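Avidin/streptavidin (Shewanella denitrificans, PDB 3SZH) probably binds biotin with high affinity, as other avidin-family beta-barrel proteins do, and appears here in its ligand-free state. Local coordinates at residues L7-S11 / I23-N27; A12-Q16 / Q114-T120; A44-Y50 / L68-C74; N75-S81 / L96-N102. All coordinates share one frame; numbering follows the deposited sequence.

Interaction 1: L7-S11 / I23-N27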
loop_
_atom_site.group_PDB
_atom_site.type_symbol
_atom_site.label_atom_id
_atom_site.label_comp_id
_atom_site.label_asym_id
_atom_site.label_seq_id
_atom_site.Cartn_x
_atom_site.Cartn_y
_atom_site.Cartn_z
ATOM N N LEU B 7 3.216 -18.272 -1.317
ATOM C CA LEU B 7 2.453 -17.067 -1.004
ATOM C C LEU B 7 0.964 -17.403 -1.032
ATOM O O LEU B 7 0.351 -17.465 -2.104
ATOM C CB LEU B 7 2.780 -15.960 -2.015
ATOM C CG LEU B 7 2.240 -14.557 -1.743
ATOM C CD1 LEU B 7 2.821 -14.039 -0.435
ATOM C CD2 LEU B 7 2.553 -13.591 -2.899
ATOM N N THR B 8 0.395 -17.667 0.140
ATOM C CA THR B 8 -0.996 -18.078 0.241
ATOM C C THR B 8 -1.710 -17.377 1.385
ATOM O O THR B 8 -1.083 -16.742 2.241
ATOM C CB THR B 8 -1.111 -19.596 0.545
ATOM O OG1 THR B 8 -0.658 -19.841 1.880
ATOM C CG2 THR B 8 -0.298 -20.451 -0.430
ATOM N N ALA B 9 -3.024 -17.534 1.422
ATOM C CA ALA B 9 -3.749 -17.195 2.616
ATOM C C ALA B 9 -3.147 -17.990 3.761
ATOM O O ALA B 9 -2.655 -19.110 3.556
ATOM C CB ALA B 9 -5.220 -17.497 2.460
ATOM N N MET B 10 -3.223 -17.437 4.963
ATOM C CA MET B 10 -2.739 -18.105 6.175
ATOM C C MET B 10 -1.260 -18.481 6.064
ATOM O O MET B 10 -0.856 -19.623 6.312
ATOM C CB MET B 10 -3.588 -19.342 6.481
ATOM C CG MET B 10 -5.083 -19.074 6.420
ATOM S SD MET B 10 -5.669 -17.703 7.384
ATOM C CE MET B 10 -4.755 -17.916 8.861
ATOM N N SER B 11 -0.437 -17.512 5.682
ATOM C CA SER B 11 1.016 -17.692 5.613
ATOM C C SER B 11 1.679 -16.551 6.372
ATOM O O SER B 11 1.192 -15.408 6.359
ATOM C CB SER B 11 1.509 -17.783 4.166
ATOM O OG SER B 11 1.254 -16.619 3.400
ATOM N N ILE B 23 -0.421 -13.200 7.082
ATOM C CA ILE B 23 -1.452 -13.079 6.072
ATOM C C ILE B 23 -2.633 -13.936 6.461
ATOM O O ILE B 23 -2.477 -15.150 6.632
ATOM C CB ILE B 23 -0.955 -13.439 4.651
ATOM C CG1 ILE B 23 0.263 -12.603 4.246
ATOM C CG2 ILE B 23 -2.092 -13.339 3.641
ATOM C CD1 ILE B 23 0.811 -12.948 2.844
ATOM N N ASN B 24 -3.798 -13.317 6.604
ATOM C CA ASN B 24 -5.010 -14.003 6.962
ATOM C C ASN B 24 -5.767 -14.495 5.739
ATOM O O ASN B 24 -5.733 -15.686 5.453
ATOM C CB ASN B 24 -5.853 -13.118 7.858
ATOM C CG ASN B 24 -7.147 -13.758 8.206
ATOM O OD1 ASN B 24 -8.169 -13.441 7.610
ATOM N ND2 ASN B 24 -7.122 -14.680 9.147
ATOM N N SER B 25 -6.470 -13.619 5.040
ATOM C CA SER B 25 -7.237 -13.975 3.863
ATOM C C SER B 25 -6.620 -13.381 2.600
ATOM O O SER B 25 -6.028 -12.291 2.615
ATOM C CB SER B 25 -8.700 -13.529 4.012
ATOM O OG SER B 25 -8.806 -12.119 4.068
ATOM N N ILE B 26 -6.762 -14.124 1.510
ATOM C CA ILE B 26 -6.575 -13.613 0.163
ATOM C C ILE B 26 -7.815 -14.046 -0.618
ATOM O O ILE B 26 -8.027 -15.241 -0.853
ATOM C CB ILE B 26 -5.305 -14.141 -0.522
ATOM C CG1 ILE B 26 -4.040 -13.804 0.284
ATOM C CG2 ILE B 26 -5.214 -13.609 -1.941
ATOM C CD1 ILE B 26 -2.754 -14.444 -0.287
ATOM N N ASN B 27 -8.675 -13.084 -0.949
ATOM C CA ASN B 27 -9.986 -13.421 -1.507
ATOM C C ASN B 27 -9.917 -13.706 -2.993
ATOM O O ASN B 27 -8.835 -13.722 -3.576
ATOM C CB ASN B 27 -11.065 -12.393 -1.111
ATOM C CG ASN B 27 -10.989 -11.065 -1.872
ATOM O OD1 ASN B 27 -11.705 -10.113 -1.494
ATOM N ND2 ASN B 27 -10.178 -10.968 -2.889
#
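With CG1 beside the backbone N (chi1 -56°) and the chain then running straight on (chi2 179°), Ile-23 carries its CD1 to Leu-7 CD1 at 4.0 Å, where the two side chains cross at about a right angle. Ile-23 CD1 also lies 3.7 Å from Ser-11 OG. Ile-26, built alike, lays its CD1 against the peptide joining Thr-8 to Ala-9, 3.5 Å from Ala-9 N, and its CG1 lies 4.4 Å from Ala-9 CB. This apolar layer continues: Leu-7 and Ile-23 both meet Ile-61, and Leu-7 and Ile-26 both meet Val-56, which places the loop against side chains at one end of the barrel. Polar contacts lie along the backbone. Ile-23 N donates to Ser-11 O at 2.8 Å (N-H...O 154°), while the return bond from Ser-11 N to Ile-23 O is weak. Within the loop, Ser-11 OG donates to Thr-8 O at 2.6 Å, folding the chain back on itself; the same hydroxyl takes the indole N-H of Trp-13, so it is gripped by two partners. Met-10, with its left-handed backbone, and Ser-11 both face Ile-23. This is a G1 beta bulge, placed where the chain enters the first strand of the avidin barrel.

Interaction 2: A12-Q16 / Q114-T120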
loop_
_atom_site.group_PDB
_atom_site.type_symbol
_atom_site.label_atom_id
_atom_site.label_comp_id
_atom_site.label_asym_id
_atom_site.label_seq_id
_atom_site.Cartn_x
_atom_site.Cartn_y
_atom_site.Cartn_z
ATOM N N ALA B 12 2.768 -16.864 7.067
ATOM C CA ALA B 12 3.483 -15.906 7.899
ATOM C C ALA B 12 4.920 -15.737 7.416
ATOM O O ALA B 12 5.569 -16.688 6.957
ATOM C CB ALA B 12 3.471 -16.319 9.338
ATOM N N TRP B 13 5.415 -14.521 7.567
ATOM C CA TRP B 13 6.674 -14.086 6.935
ATOM C C TRP B 13 7.401 -13.173 7.900
ATOM O O TRP B 13 6.773 -12.247 8.394
ATOM C CB TRP B 13 6.378 -13.384 5.598
ATOM C CG TRP B 13 5.444 -14.142 4.727
ATOM C CD1 TRP B 13 4.085 -14.122 4.749
ATOM C CD2 TRP B 13 5.805 -15.112 3.759
ATOM N NE1 TRP B 13 3.568 -14.997 3.839
ATOM C CE2 TRP B 13 4.610 -15.612 3.207
ATOM C CE3 TRP B 13 7.043 -15.623 3.282
ATOM C CZ2 TRP B 13 4.601 -16.624 2.225
ATOM C CZ3 TRP B 13 7.027 -16.617 2.285
ATOM C CH2 TRP B 13 5.818 -17.084 1.764
ATOM N N VAL B 14 8.695 -13.382 8.136
ATOM C CA VAL B 14 9.444 -12.649 9.170
ATOM C C VAL B 14 10.618 -11.920 8.535
ATOM O O VAL B 14 11.429 -12.520 7.832
ATOM C CB VAL B 14 9.974 -13.581 10.310
ATOM C CG1 VAL B 14 10.456 -12.768 11.476
ATOM C CG2 VAL B 14 8.904 -14.531 10.782
ATOM N N ASN B 15 10.746 -10.631 8.787
ATOM C CA ASN B 15 11.831 -9.851 8.192
ATOM C C ASN B 15 13.101 -9.831 9.035
ATOM O O ASN B 15 13.224 -10.481 10.070
ATOM C CB ASN B 15 11.361 -8.424 7.796
ATOM C CG ASN B 15 11.189 -7.491 8.986
ATOM O OD1 ASN B 15 11.615 -7.789 10.106
ATOM N ND2 ASN B 15 10.572 -6.336 8.742
ATOM N N GLN B 16 14.089 -9.103 8.533
ATOM C CA GLN B 16 15.424 -9.020 9.159
ATOM C C GLN B 16 15.458 -8.331 10.540
ATOM O O GLN B 16 16.487 -8.372 11.241
ATOM C CB GLN B 16 16.430 -8.365 8.188
ATOM C CG GLN B 16 16.270 -6.852 8.018
ATOM C CD GLN B 16 15.049 -6.409 7.193
ATOM O OE1 GLN B 16 14.436 -7.200 6.453
ATOM N NE2 GLN B 16 14.736 -5.124 7.286
ATOM N N GLN B 114 14.290 -1.245 2.617
ATOM C CA GLN B 114 14.105 -2.587 2.055
ATOM C C GLN B 114 13.924 -3.579 3.175
ATOM O O GLN B 114 14.688 -3.582 4.126
ATOM C CB GLN B 114 15.276 -3.068 1.150
ATOM C CG GLN B 114 15.255 -4.633 0.941
ATOM C CD GLN B 114 15.273 -5.178 -0.525
ATOM O OE1 GLN B 114 16.304 -5.077 -1.223
ATOM N NE2 GLN B 114 14.161 -5.858 -0.947
ATOM N N ASP B 115 12.903 -4.428 3.058
ATOM C CA ASP B 115 12.715 -5.567 3.983
ATOM C C ASP B 115 12.666 -6.843 3.178
ATOM O O ASP B 115 12.013 -6.895 2.122
ATOM C CB ASP B 115 11.373 -5.477 4.727
ATOM C CG ASP B 115 11.350 -4.493 5.873
ATOM O OD1 ASP B 115 12.387 -3.897 6.239
ATOM O OD2 ASP B 115 10.237 -4.315 6.403
ATOM N N VAL B 116 13.341 -7.888 3.666
ATOM C CA VAL B 116 13.188 -9.219 3.089
ATOM C C VAL B 116 12.559 -10.091 4.150
ATOM O O VAL B 116 13.075 -10.202 5.257
ATOM C CB VAL B 116 14.521 -9.810 2.596
ATOM C CG1 VAL B 116 14.284 -11.220 2.113
ATOM C CG2 VAL B 116 15.097 -8.927 1.467
ATOM N N PHE B 117 11.383 -10.629 3.829
ATOM C CA PHE B 117 10.632 -11.481 4.743
ATOM C C PHE B 117 10.894 -12.925 4.333
ATOM O O PHE B 117 10.926 -13.257 3.141
ATOM C CB PHE B 117 9.126 -11.169 4.660
ATOM C CG PHE B 117 8.732 -9.827 5.178
ATOM C CD1 PHE B 117 8.860 -8.690 4.380
ATOM C CD2 PHE B 117 8.210 -9.704 6.457
ATOM C CE1 PHE B 117 8.473 -7.448 4.867
ATOM C CE2 PHE B 117 7.809 -8.459 6.951
ATOM C CZ PHE B 117 7.939 -7.332 6.158
ATOM N N SER B 118 11.147 -13.764 5.318
ATOM C CA SER B 118 11.396 -15.186 5.118
ATOM C C SER B 118 10.262 -15.977 5.747
ATOM O O SER B 118 9.682 -15.539 6.738
ATOM C CB SER B 118 12.720 -15.575 5.785
ATOM O OG SER B 118 13.819 -14.896 5.195
ATOM N N GLN B 119 9.946 -17.136 5.206
ATOM C CA GLN B 119 8.953 -17.990 5.817
ATOM C C GLN B 119 9.262 -18.231 7.292
ATOM O O GLN B 119 10.439 -18.340 7.677
ATOM C CB GLN B 119 8.864 -19.301 5.079
ATOM C CG GLN B 119 10.135 -20.120 5.032
ATOM C CD GLN B 119 9.911 -21.403 4.309
ATOM O OE1 GLN B 119 9.814 -21.413 3.077
ATOM N NE2 GLN B 119 9.804 -22.498 5.055
ATOM N N THR B 120 8.188 -18.287 8.097
ATOM C CA THR B 120 8.233 -18.527 9.558
ATOM C C THR B 120 9.307 -19.540 9.917
ATOM O O THR B 120 9.246 -20.675 9.447
ATOM C CB THR B 120 6.868 -19.077 10.140
ATOM O OG1 THR B 120 7.058 -20.400 10.666
ATOM C CG2 THR B 120 5.795 -19.141 9.091
HETATM O O HOH W 1 14.190 -13.195 7.618
#
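Asn-15 sets its CB over one face of the Phe-117 ring, 3.7 Å from the centroid, a CH-pi contact, while Trp-13 O comes up at the ring edge, 3.5 Å from Phe-117 CD2. The Asn-15 amide is inclined to the ring by 37°, and Trp-80 meets the same phenyl edge-to-face. Further along, Gln-16 is bent back over the other strand at chi2 (-73°), so that both ends of its amide are used: NE2 donates to Asp-115 OD1 at 2.8 Å, approaching from above the carboxylate plane, and OE1 receives Val-116 N at 3.1 Å. The other carboxylate oxygen, Asp-115 OD2, takes a weak bond from Asn-15 ND2 at 3.1 Å, and a hydrogen bond from Trp-80 NE1. Asn-15 OD1 is held by the backbone N-H groups of Asp-17 and Ser-19, which fix the amide. The strands themselves are joined by the reciprocal bonds of the Val-14 and Ser-118 pair, and Trp-13 CB packs on Phe-117 CB at 3.7 Å. Joining the first strand to the last closes the antiparallel avidin barrel, and Asn-15, Asp-115 and nearby Tyr-36 probably belong to the biotin pocket, as their counterparts do in streptavidin.

Interaction 3: A44-Y50 / L68-C74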
loop_
_atom_site.group_PDB
_atom_site.type_symbol
_atom_site.label_atom_id
_atom_site.label_comp_id
_atom_site.label_asym_id
_atom_site.label_seq_id
_atom_site.Cartn_x
_atom_site.Cartn_y
_atom_site.Cartn_z
ATOM N N ALA B 44 9.169 1.872 18.656
ATOM C CA ALA B 44 7.882 1.798 19.316
ATOM C C ALA B 44 6.925 0.930 18.491
ATOM O O ALA B 44 7.305 0.345 17.465
ATOM C CB ALA B 44 7.320 3.202 19.559
ATOM N N CYS B 45 5.678 0.847 18.956
ATOM C CA CYS B 45 4.660 -0.002 18.316
ATOM C C CYS B 45 5.160 -1.440 18.094
ATOM O O CYS B 45 4.930 -2.035 17.034
ATOM C CB CYS B 45 4.163 0.603 16.998
ATOM S SG CYS B 45 3.244 2.128 17.223
ATOM N N GLN B 46 5.796 -2.004 19.125
ATOM C CA GLN B 46 6.237 -3.408 19.062
ATOM C C GLN B 46 5.264 -4.344 19.774
ATOM O O GLN B 46 4.541 -3.935 20.687
ATOM C CB GLN B 46 7.602 -3.589 19.711
ATOM C CG GLN B 46 8.749 -3.047 18.932
ATOM C CD GLN B 46 10.078 -3.456 19.550
ATOM O OE1 GLN B 46 10.854 -2.620 20.019
ATOM N NE2 GLN B 46 10.316 -4.740 19.601
ATOM N N ASN B 47 5.291 -5.615 19.377
ATOM C CA ASN B 47 4.667 -6.724 20.114
ATOM C C ASN B 47 3.159 -6.700 20.218
ATOM O O ASN B 47 2.607 -7.388 21.071
ATOM C CB ASN B 47 5.197 -6.792 21.547
ATOM C CG ASN B 47 6.683 -6.863 21.590
ATOM O OD1 ASN B 47 7.286 -7.623 20.860
ATOM N ND2 ASN B 47 7.297 -6.042 22.433
ATOM N N SER B 48 2.487 -5.875 19.434
ATOM C CA SER B 48 1.027 -5.884 19.415
ATOM C C SER B 48 0.596 -5.931 17.950
ATOM O O SER B 48 1.324 -5.476 17.065
ATOM C CB SER B 48 0.443 -4.684 20.166
ATOM O OG SER B 48 0.789 -3.469 19.525
ATOM N N PRO B 49 -0.579 -6.504 17.665
ATOM C CA PRO B 49 -0.953 -6.658 16.263
ATOM C C PRO B 49 -1.528 -5.396 15.655
ATOM O O PRO B 49 -2.373 -4.712 16.268
ATOM C CB PRO B 49 -2.006 -7.762 16.297
ATOM C CG PRO B 49 -2.622 -7.661 17.678
ATOM C CD PRO B 49 -1.545 -7.149 18.586
ATOM N N TYR B 50 -1.057 -5.106 14.433
ATOM C CA TYR B 50 -1.570 -3.979 13.636
ATOM C C TYR B 50 -2.250 -4.521 12.396
ATOM O O TYR B 50 -1.678 -5.345 11.688
ATOM C CB TYR B 50 -0.457 -2.973 13.265
ATOM C CG TYR B 50 0.001 -2.202 14.471
ATOM C CD1 TYR B 50 0.969 -2.689 15.346
ATOM C CD2 TYR B 50 -0.589 -0.980 14.778
ATOM C CE1 TYR B 50 1.330 -1.977 16.494
ATOM C CE2 TYR B 50 -0.240 -0.278 15.924
ATOM C CZ TYR B 50 0.707 -0.772 16.784
ATOM O OH TYR B 50 1.065 -0.120 17.936
ATOM N N LEU B 68 -1.734 2.368 14.331
ATOM C CA LEU B 68 -2.635 2.712 15.417
ATOM C C LEU B 68 -3.401 1.444 15.736
ATOM O O LEU B 68 -3.971 0.815 14.856
ATOM C CB LEU B 68 -3.594 3.839 15.005
ATOM C CG LEU B 68 -4.580 4.341 16.066
ATOM C CD1 LEU B 68 -3.820 4.851 17.244
ATOM C CD2 LEU B 68 -5.516 5.400 15.485
ATOM N N ASN B 69 -3.400 1.066 17.005
ATOM C CA ASN B 69 -4.216 -0.052 17.463
ATOM C C ASN B 69 -4.704 0.287 18.883
ATOM O O ASN B 69 -4.607 1.446 19.332
ATOM C CB ASN B 69 -3.470 -1.401 17.334
ATOM C CG ASN B 69 -2.328 -1.527 18.289
ATOM O OD1 ASN B 69 -2.110 -0.646 19.118
ATOM N ND2 ASN B 69 -1.585 -2.614 18.189
ATOM N N SER B 70 -5.217 -0.716 19.582
ATOM C CA SER B 70 -5.804 -0.491 20.896
ATOM C C SER B 70 -4.770 -0.233 21.975
ATOM O O SER B 70 -5.140 0.135 23.094
ATOM C CB SER B 70 -6.671 -1.676 21.314
ATOM O OG SER B 70 -5.919 -2.864 21.222
ATOM N N VAL B 71 -3.484 -0.430 21.670
ATOM C CA VAL B 71 -2.499 -0.124 22.698
ATOM C C VAL B 71 -1.546 1.012 22.420
ATOM O O VAL B 71 -1.116 1.661 23.381
ATOM C CB VAL B 71 -1.747 -1.365 23.251
ATOM C CG1 VAL B 71 -2.713 -2.369 23.871
ATOM C CG2 VAL B 71 -0.920 -2.008 22.174
ATOM N N GLU B 72 -1.248 1.311 21.149
ATOM C CA GLU B 72 -0.187 2.274 20.850
ATOM C C GLU B 72 -0.323 2.888 19.459
ATOM O O GLU B 72 -0.749 2.203 18.516
ATOM C CB GLU B 72 1.163 1.509 20.896
ATOM C CG GLU B 72 2.323 2.411 21.069
ATOM C CD GLU B 72 3.586 1.639 21.313
ATOM O OE1 GLU B 72 3.554 0.414 21.676
ATOM O OE2 GLU B 72 4.608 2.271 21.121
ATOM N N SER B 73 0.076 4.161 19.334
ATOM C CA SER B 73 0.135 4.874 18.053
ATOM C C SER B 73 1.561 5.274 17.739
ATOM O O SER B 73 2.278 5.785 18.615
ATOM C CB SER B 73 -0.679 6.158 18.135
ATOM O OG SER B 73 -0.491 6.907 16.952
ATOM N N CYS B 74 1.939 5.116 16.472
ATOM C CA CYS B 74 3.166 5.710 15.949
ATOM C C CYS B 74 2.904 6.725 14.831
ATOM O O CYS B 74 3.814 7.097 14.098
ATOM C CB CYS B 74 4.182 4.623 15.559
ATOM S SG CYS B 74 4.698 3.619 17.036
HETATM O O HOH W 2 2.515 -2.200 21.212
#
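A disulfide joins the loop before strand 50-57 to the start of strand 73-85, a cross-link like that of dimeric avidins such as rhizavidin. Cys-45 SG and Cys-74 SG are bonded at 2.1 Å, with a right-handed torsion of 118° about the S-S bond. Beside it, Glu-72 stretches out its extended chain until OE2 accepts Cys-45 N at 2.8 Å, met from above the carboxylate plane, while a water ties OE1 to Ser-48 OG and Gln-46 O. The other end turns on Asn-69. Its amide lies nearly flat over one face of the Tyr-50 ring, the planes 10° apart and ND2 3.2 Å above the ring. Both hydrogens of ND2 are spent in the amide plane, on Ser-48 OG at 2.9 Å and, almost straight, on Pro-49 O at 3.0 Å. Asn-69 OD1 makes an Asx turn with Val-71 N, extended to an Asx motif by Glu-72 N. An alanine at Asn-69 would take this donor from Ser-48 OG and Pro-49 O and is likely to free the 69-72 turn to move. Tyr-50 OH donates to Glu-72 O at 3.0 Å, and Asn-69 N reaches that oxygen from the opposite face. One covalent bond and a set of directional polar bonds thus hold the 44-49 loop to the 69-72 turn and the start of strand 73-85, with the amide rotation of Asn-69 fixed by four partners.

Interaction 4: N75-S81 / L96-N102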
loop_
_atom_site.group_PDB
_atom_site.type_symbol
_atom_site.label_atom_id
_atom_site.label_comp_id
_atom_site.label_asym_id
_atom_site.label_seq_id
_atom_site.Cartn_x
_atom_site.Cartn_y
_atom_site.Cartn_z
ATOM N N ASN B 75 1.653 7.186 14.726
ATOM C CA ASN B 75 1.342 8.395 13.949
ATOM C C ASN B 75 1.723 8.340 12.468
ATOM O O ASN B 75 2.078 9.357 11.877
ATOM C CB ASN B 75 1.970 9.640 14.609
ATOM C CG ASN B 75 1.240 10.893 14.256
ATOM O OD1 ASN B 75 0.015 10.891 14.167
ATOM N ND2 ASN B 75 1.980 11.989 14.080
ATOM N N SER B 76 1.682 7.141 11.882
ATOM C CA SER B 76 2.198 6.972 10.536
ATOM C C SER B 76 1.624 5.704 9.906
ATOM O O SER B 76 0.883 4.958 10.557
ATOM C CB SER B 76 3.725 6.898 10.586
ATOM O OG SER B 76 4.127 5.831 11.429
ATOM N N ILE B 77 1.947 5.509 8.621
ATOM C CA ILE B 77 1.464 4.374 7.825
ATOM C C ILE B 77 2.669 3.850 7.038
ATOM O O ILE B 77 3.385 4.644 6.405
ATOM C CB ILE B 77 0.389 4.828 6.790
ATOM C CG1 ILE B 77 -0.809 5.510 7.491
ATOM C CG2 ILE B 77 -0.090 3.626 5.943
ATOM C CD1 ILE B 77 -1.733 6.237 6.535
ATOM N N THR B 78 2.879 2.532 7.052
ATOM C CA THR B 78 3.899 1.909 6.214
ATOM C C THR B 78 3.248 1.093 5.120
ATOM O O THR B 78 2.243 0.418 5.353
ATOM C CB THR B 78 4.828 1.007 7.043
ATOM O OG1 THR B 78 5.444 1.814 8.042
ATOM C CG2 THR B 78 5.933 0.355 6.169
ATOM N N SER B 79 3.789 1.197 3.912
ATOM C CA SER B 79 3.333 0.426 2.768
ATOM C C SER B 79 4.517 -0.298 2.154
ATOM O O SER B 79 5.560 0.300 1.909
ATOM C CB SER B 79 2.749 1.318 1.693
ATOM O OG SER B 79 1.639 2.007 2.202
ATOM N N TRP B 80 4.359 -1.579 1.892
ATOM C CA TRP B 80 5.357 -2.443 1.253
ATOM C C TRP B 80 4.856 -2.833 -0.127
ATOM O O TRP B 80 3.681 -3.158 -0.328
ATOM C CB TRP B 80 5.511 -3.708 2.082
ATOM C CG TRP B 80 6.150 -3.606 3.427
ATOM C CD1 TRP B 80 7.439 -3.901 3.736
ATOM C CD2 TRP B 80 5.518 -3.251 4.669
ATOM N NE1 TRP B 80 7.664 -3.793 5.080
ATOM C CE2 TRP B 80 6.501 -3.370 5.682
ATOM C CE3 TRP B 80 4.205 -2.895 5.036
ATOM C CZ2 TRP B 80 6.207 -3.176 7.037
ATOM C CZ3 TRP B 80 3.925 -2.670 6.383
ATOM C CH2 TRP B 80 4.917 -2.822 7.362
ATOM N N SER B 81 5.794 -2.868 -1.074
ATOM C CA SER B 81 5.571 -3.421 -2.406
ATOM C C SER B 81 6.643 -4.464 -2.635
ATOM O O SER B 81 7.821 -4.197 -2.389
ATOM C CB SER B 81 5.734 -2.356 -3.488
ATOM O OG SER B 81 4.777 -1.320 -3.343
ATOM N N LEU B 96 10.202 -3.346 -0.966
ATOM C CA LEU B 96 10.611 -1.981 -0.708
ATOM C C LEU B 96 9.437 -1.310 -0.006
ATOM O O LEU B 96 8.294 -1.441 -0.460
ATOM C CB LEU B 96 10.902 -1.250 -2.012
ATOM C CG LEU B 96 12.024 -1.837 -2.859
ATOM C CD1 LEU B 96 12.187 -1.024 -4.142
ATOM C CD2 LEU B 96 13.340 -1.911 -2.079
ATOM N N TRP B 97 9.710 -0.596 1.081
ATOM C CA TRP B 97 8.649 0.061 1.834
ATOM C C TRP B 97 8.826 1.564 1.857
ATOM O O TRP B 97 9.922 2.106 1.649
ATOM C CB TRP B 97 8.554 -0.495 3.261
ATOM C CG TRP B 97 9.822 -0.460 4.068
ATOM C CD1 TRP B 97 10.692 -1.492 4.266
ATOM C CD2 TRP B 97 10.359 0.660 4.806
ATOM N NE1 TRP B 97 11.727 -1.100 5.086
ATOM C CE2 TRP B 97 11.546 0.211 5.438
ATOM C CE3 TRP B 97 9.933 1.980 5.029
ATOM C CZ2 TRP B 97 12.330 1.040 6.243
ATOM C CZ3 TRP B 97 10.711 2.798 5.829
ATOM C CH2 TRP B 97 11.910 2.327 6.415
ATOM N N GLN B 98 7.705 2.214 2.126
ATOM C CA GLN B 98 7.623 3.659 2.331
ATOM C C GLN B 98 6.820 3.892 3.595
ATOM O O GLN B 98 5.761 3.272 3.803
ATOM C CB GLN B 98 6.945 4.333 1.142
ATOM C CG GLN B 98 7.644 4.076 -0.211
ATOM C CD GLN B 98 7.018 4.866 -1.337
ATOM O OE1 GLN B 98 5.792 4.901 -1.512
ATOM N NE2 GLN B 98 7.851 5.517 -2.102
ATOM N N LEU B 99 7.292 4.826 4.417
ATOM C CA LEU B 99 6.660 5.220 5.672
ATOM C C LEU B 99 6.294 6.695 5.595
ATOM O O LEU B 99 7.177 7.538 5.407
ATOM C CB LEU B 99 7.651 4.980 6.819
ATOM C CG LEU B 99 7.373 5.416 8.272
ATOM C CD1 LEU B 99 7.535 6.906 8.535
ATOM C CD2 LEU B 99 6.019 4.946 8.745
ATOM N N VAL B 100 5.011 7.008 5.727
ATOM C CA VAL B 100 4.549 8.381 5.748
ATOM C C VAL B 100 3.988 8.729 7.125
ATOM O O VAL B 100 3.179 7.997 7.696
ATOM C CB VAL B 100 3.563 8.715 4.581
ATOM C CG1 VAL B 100 2.293 7.853 4.610
ATOM C CG2 VAL B 100 3.209 10.211 4.555
ATOM N N VAL B 101 4.455 9.866 7.634
ATOM C CA VAL B 101 4.065 10.358 8.942
ATOM C C VAL B 101 2.965 11.407 8.844
ATOM O O VAL B 101 3.022 12.322 8.007
ATOM C CB VAL B 101 5.310 10.948 9.696
ATOM C CG1 VAL B 101 4.957 11.371 11.132
ATOM C CG2 VAL B 101 6.469 9.957 9.694
ATOM N N ASN B 102 1.959 11.259 9.692
ATOM C CA ASN B 102 0.891 12.251 9.841
ATOM C C ASN B 102 1.509 13.633 10.060
ATOM O O ASN B 102 2.455 13.762 10.839
ATOM C CB ASN B 102 -0.006 11.816 11.003
ATOM C CG ASN B 102 -1.168 12.743 11.257
ATOM O OD1 ASN B 102 -1.567 13.540 10.400
ATOM N ND2 ASN B 102 -1.748 12.620 12.452
HETATM O O HOH W 3 2.852 15.049 13.106
#
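Ile-77 and Val-100, Ser-79 and Gln-98, and Ser-81 and Leu-96 form hydrogen-bonded antiparallel pairs, and all six of their N-H...O bonds measure 2.9 Å. Side-chain polar contacts gather at the open end of the hairpin, away from its turn. Asn-102 ND2 donates to Asn-75 OD1 at 3.0 Å (158°), the two amides inclined by 63°, and Asn-102 N donates to Asn-75 O. A leucine in place of Asn-75 would leave Asn-102 ND2 without this acceptor and is likely to let that amide turn, disturbing the bond of Asn-102 OD1 to Thr-59 N of the second subunit. In the aromatic contact Trp-97, its CG between the backbone N and the carbonyl carbon (chi1 55°), leads its indole off and presents its CB over the five-membered ring of Trp-80, 3.8 Å from the centroid; Thr-78 CG2 covers the same face. On the other side of the sheet, Ile-77 and Ser-79 pack on Ser-62 of the second subunit. Both sides thus mix apolar and polar groups: the indoles are joined by Ser-76, Thr-78 and Leu-99, Ile-77 and Val-100 by Ser-79, Ser-81 and Gln-98, and buried Trp-80 points to the barrel interior, where Asp-115 receives its N-H.

All four contacts reach one closed antiparallel sheet. Interaction 1 ends where the first strand, used by interaction 2, begins, and the two touch where Ile-23 CD1 meets Trp-13 NE1 at 3.6 Å. Interaction 2 reaches interaction 4 through Asp-115 OD2, which lies 2.9 Å from Trp-80 NE1, a probable hydrogen bond; their centres are 17 Å apart. Interactions 3 and 4 follow each other on strand 73-85, centres 14 Å apart, and both touch the second subunit. Interaction 1 lies across the chain's centre from interaction 4, centres 21 Å apart. By analogy with streptavidin, the polar residues of interaction 2 and the tryptophans of interaction 4 probably line the biotin pocket, beside the 44-50 loop of interaction 3.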